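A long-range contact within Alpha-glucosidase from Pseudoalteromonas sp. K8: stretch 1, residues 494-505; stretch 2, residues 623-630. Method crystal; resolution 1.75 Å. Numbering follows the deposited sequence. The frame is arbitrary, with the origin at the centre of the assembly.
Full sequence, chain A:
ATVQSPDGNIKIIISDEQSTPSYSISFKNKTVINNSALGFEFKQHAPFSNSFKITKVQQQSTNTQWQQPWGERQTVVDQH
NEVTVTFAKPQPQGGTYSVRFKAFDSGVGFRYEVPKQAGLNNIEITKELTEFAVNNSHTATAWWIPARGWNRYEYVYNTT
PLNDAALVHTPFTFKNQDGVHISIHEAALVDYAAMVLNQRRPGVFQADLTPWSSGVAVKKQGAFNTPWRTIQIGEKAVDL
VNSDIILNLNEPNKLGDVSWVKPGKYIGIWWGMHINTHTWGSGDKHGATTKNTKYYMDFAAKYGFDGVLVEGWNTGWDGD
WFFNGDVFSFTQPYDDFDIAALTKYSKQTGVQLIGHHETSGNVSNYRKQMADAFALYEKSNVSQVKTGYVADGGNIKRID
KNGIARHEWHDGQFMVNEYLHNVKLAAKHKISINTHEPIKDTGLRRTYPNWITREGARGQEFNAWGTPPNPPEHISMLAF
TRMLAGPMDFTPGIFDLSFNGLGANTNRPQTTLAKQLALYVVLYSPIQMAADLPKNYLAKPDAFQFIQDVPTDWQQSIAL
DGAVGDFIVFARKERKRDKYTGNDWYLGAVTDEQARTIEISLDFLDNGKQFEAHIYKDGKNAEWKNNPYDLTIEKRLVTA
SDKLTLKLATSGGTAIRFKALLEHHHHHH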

# COMPACT_ATOMS: atom_id res chain seq x y z
N ILE A 494 17.90 -5.19 5.49
CA ILE A 494 18.61 -5.63 6.69
C ILE A 494 19.79 -6.49 6.27
O ILE A 494 19.63 -7.51 5.59
CB ILE A 494 17.67 -6.40 7.65
CG1 ILE A 494 16.59 -5.47 8.20
CG2 ILE A 494 18.46 -7.00 8.81
CD1 ILE A 494 17.14 -4.27 8.98
N PHE A 495 21.00 -6.06 6.65
CA PHE A 495 22.23 -6.75 6.30
C PHE A 495 22.75 -7.65 7.41
O PHE A 495 23.36 -8.68 7.12
CB PHE A 495 23.34 -5.75 5.96
CG PHE A 495 23.35 -5.33 4.51
CD1 PHE A 495 22.21 -5.46 3.73
CD2 PHE A 495 24.50 -4.82 3.93
CE1 PHE A 495 22.22 -5.06 2.39
CE2 PHE A 495 24.52 -4.43 2.60
CZ PHE A 495 23.39 -4.55 1.82
N ASP A 496 22.56 -7.27 8.67
CA ASP A 496 22.88 -8.16 9.78
C ASP A 496 21.60 -8.93 10.12
O ASP A 496 20.69 -8.40 10.76
CB ASP A 496 23.42 -7.40 10.99
CG ASP A 496 23.64 -8.32 12.20
OD1 ASP A 496 23.68 -9.56 12.00
OD2 ASP A 496 23.76 -7.81 13.33
N LEU A 497 21.54 -10.17 9.65
CA LEU A 497 20.41 -11.06 9.90
C LEU A 497 20.61 -11.92 11.14
O LEU A 497 19.78 -12.79 11.41
CB LEU A 497 20.18 -11.96 8.69
CG LEU A 497 20.01 -11.24 7.36
CD1 LEU A 497 20.20 -12.22 6.23
CD2 LEU A 497 18.62 -10.62 7.28
N SER A 498 21.69 -11.69 11.89
CA SER A 498 22.15 -12.62 12.93
C SER A 498 21.99 -12.08 14.34
O SER A 498 22.47 -12.73 15.28
CB SER A 498 23.62 -12.97 12.70
OG SER A 498 23.84 -13.54 11.42
N PHE A 499 21.34 -10.93 14.54
CA PHE A 499 21.32 -10.28 15.85
C PHE A 499 20.63 -11.11 16.92
O PHE A 499 20.87 -10.90 18.11
CB PHE A 499 20.67 -8.90 15.74
CG PHE A 499 19.33 -8.91 15.04
CD1 PHE A 499 19.25 -8.78 13.66
CD2 PHE A 499 18.15 -9.06 15.76
CE1 PHE A 499 18.02 -8.81 13.00
CE2 PHE A 499 16.92 -9.08 15.11
CZ PHE A 499 16.86 -8.95 13.73
N ASN A 500 19.76 -12.04 16.52
CA ASN A 500 19.12 -12.96 17.45
C ASN A 500 19.57 -14.40 17.24
O ASN A 500 18.96 -15.33 17.78
CB ASN A 500 17.59 -12.88 17.32
CG ASN A 500 17.00 -11.70 18.07
OD1 ASN A 500 17.49 -11.31 19.14
ND2 ASN A 500 15.91 -11.14 17.54
N GLY A 501 20.62 -14.61 16.46
CA GLY A 501 21.01 -15.96 16.08
C GLY A 501 20.39 -16.38 14.75
O GLY A 501 19.32 -15.92 14.35
N LEU A 502 21.10 -17.27 14.06
CA LEU A 502 20.63 -17.79 12.78
C LEU A 502 19.68 -18.97 13.02
O LEU A 502 19.26 -19.23 14.15
CB LEU A 502 21.81 -18.18 11.90
CG LEU A 502 22.61 -16.99 11.36
CD1 LEU A 502 23.74 -17.46 10.46
CD2 LEU A 502 21.70 -16.01 10.63
N GLY A 503 19.35 -19.70 11.96
CA GLY A 503 18.38 -20.78 12.07
C GLY A 503 16.97 -20.30 11.82
O GLY A 503 16.70 -19.12 11.56
N ALA A 504 16.03 -21.24 11.94
CA ALA A 504 14.64 -21.02 11.57
C ALA A 504 13.74 -20.69 12.76
O ALA A 504 12.53 -20.52 12.57
CB ALA A 504 14.08 -22.26 10.86
N ASN A 505 14.29 -20.58 13.97
CA ASN A 505 13.47 -20.46 15.17
C ASN A 505 13.76 -19.20 15.97
O ASN A 505 13.43 -19.13 17.16
CB ASN A 505 13.65 -21.69 16.06
CG ASN A 505 13.37 -22.98 15.32
OD1 ASN A 505 14.25 -23.82 15.16
ND2 ASN A 505 12.14 -23.13 14.85
N GLU A 623 21.36 -20.64 1.60
CA GLU A 623 20.03 -21.06 2.03
C GLU A 623 19.72 -20.28 3.29
O GLU A 623 20.60 -20.06 4.12
CB GLU A 623 19.96 -22.58 2.26
CG GLU A 623 20.85 -23.11 3.37
CD GLU A 623 20.18 -23.06 4.75
OE1 GLU A 623 20.91 -23.18 5.76
OE2 GLU A 623 18.94 -22.90 4.83
N TRP A 624 18.46 -19.85 3.44
CA TRP A 624 18.19 -18.75 4.37
C TRP A 624 18.43 -19.13 5.83
O TRP A 624 18.74 -18.25 6.64
CB TRP A 624 16.76 -18.23 4.19
CG TRP A 624 15.65 -19.13 4.68
CD1 TRP A 624 14.94 -20.04 3.93
CD2 TRP A 624 15.09 -19.19 6.00
NE1 TRP A 624 13.99 -20.66 4.71
CE2 TRP A 624 14.06 -20.15 5.98
CE3 TRP A 624 15.38 -18.52 7.20
CZ2 TRP A 624 13.31 -20.47 7.12
CZ3 TRP A 624 14.63 -18.84 8.33
CH2 TRP A 624 13.60 -19.80 8.28
N LYS A 625 18.30 -20.41 6.20
CA LYS A 625 18.29 -20.76 7.62
C LYS A 625 19.66 -20.57 8.26
O LYS A 625 19.80 -19.84 9.25
CB LYS A 625 17.82 -22.21 7.80
CG LYS A 625 16.36 -22.39 7.42
CD LYS A 625 15.89 -23.83 7.58
CE LYS A 625 14.41 -23.95 7.21
NZ LYS A 625 14.00 -25.38 7.16
N ASN A 626 20.68 -21.23 7.72
CA ASN A 626 22.00 -21.16 8.32
C ASN A 626 23.07 -20.64 7.38
O ASN A 626 24.20 -20.43 7.82
CB ASN A 626 22.40 -22.54 8.87
CG ASN A 626 21.47 -22.99 9.98
OD1 ASN A 626 21.46 -22.39 11.06
ND2 ASN A 626 20.66 -24.00 9.72
N ASN A 627 22.74 -20.38 6.11
CA ASN A 627 23.74 -19.83 5.21
C ASN A 627 23.15 -18.68 4.39
O ASN A 627 23.21 -18.71 3.16
CB ASN A 627 24.28 -20.94 4.30
CG ASN A 627 25.60 -20.57 3.67
OD1 ASN A 627 26.33 -19.72 4.16
ND2 ASN A 627 25.92 -21.24 2.56
N PRO A 628 22.59 -17.65 5.03
CA PRO A 628 21.90 -16.60 4.26
C PRO A 628 22.83 -15.60 3.59
O PRO A 628 22.36 -14.85 2.72
CB PRO A 628 21.04 -15.89 5.31
CG PRO A 628 21.90 -15.99 6.55
CD PRO A 628 22.56 -17.35 6.48
N TYR A 629 24.10 -15.53 3.96
CA TYR A 629 24.94 -14.46 3.46
C TYR A 629 25.71 -14.80 2.20
O TYR A 629 26.29 -13.90 1.59
CB TYR A 629 25.94 -14.01 4.53
CG TYR A 629 25.31 -13.51 5.81
CD1 TYR A 629 24.55 -12.34 5.82
CD2 TYR A 629 25.49 -14.18 7.01
CE1 TYR A 629 23.97 -11.87 7.00
CE2 TYR A 629 24.92 -13.72 8.19
CZ TYR A 629 24.16 -12.55 8.18
OH TYR A 629 23.61 -12.08 9.35
N ASP A 630 25.75 -16.07 1.78
CA ASP A 630 26.49 -16.40 0.56
C ASP A 630 25.93 -15.61 -0.60
O ASP A 630 24.73 -15.66 -0.88
CB ASP A 630 26.41 -17.90 0.27
CG ASP A 630 27.37 -18.72 1.11
OD1 ASP A 630 27.93 -18.19 2.10
OD2 ASP A 630 27.58 -19.90 0.78
O HOH W 1 26.30 -10.56 10.95

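What fixes the far end of Tyr629? Its CA-to-CB bond points sideways to the other stretch, but with chi1 at -60° (m) and chi2 at -65° the ring carries its hydroxyl into the loop at Leu497 and Ser498. There the backbone N of Leu497 donates to Tyr629 OH at 2.8 Å, and Ser498 OG forms a very short hydrogen bond with Tyr629 OH, 2.5 Å, in which either could be the donor. Phe495 O lies 3.3 Å from Tyr629 CE1, near the plane of the ring. A tyrosine suits this place because its long side chain with a rigid ring ends in a group that can both accept and donate; it gives up more area to the other stretch than any other residue here.

How is the receiving loop shaped for that hydroxyl? Ser498 opens a type I turn closed by Gly501 N to Ser498 O, 2.9 Å, and its m rotamer (-57°) brings OG to the tyrosine. Asp496, with chi1 at 175° (t), reaches forward along its own chain, so that Ser498 N donates to Asp496 OD1 at 2.9 Å. Water 1 donates to the same Asp496 OD1 at 3.0 Å and makes a weak bond with Tyr629 OH at 3.5 Å.

Where do the apolar side chains meet? Leu497 and Leu502 both point toward stretch 2, each with chi1 m and chi2 t, and both reach the buried Pro628. Leu497 CD1 is 3.9 Å from Pro628 CB and also 3.9 Å from Tyr629 CE1, while Leu502 CD2 lies 4.1 Å from Pro628 CG. Pro628, whose CA-to-CB bond points toward stretch 1, offers ring carbons to both leucines.

What joins the backbones at the other end? Gly503 N donates to Lys625 O at 2.8 Å, where the CA atoms of Gly503 and Lys625 come within 4.5 Å. At phi 90° and psi -179°, a CB on Gly503 would be jammed against the carbonyl O of the residue before, so glycine suits the backbone itself. Glu623 steadies the partner loop: its OE2 accepts from Lys625 N at 2.9 Å and its OE1 from Asn626 N at 2.8 Å.

Why does Ala504 fit beside Trp624? The p rotamer of Trp624 (71°), with chi2 at -94°, brings its six-membered ring nearer, and the small methyl of Ala504 packs against it, Ala504 CB to Trp624 CH2 3.6 Å. Lys625 borders the same methyl, Lys625 CE being 4.0 Å from Ala504 CB.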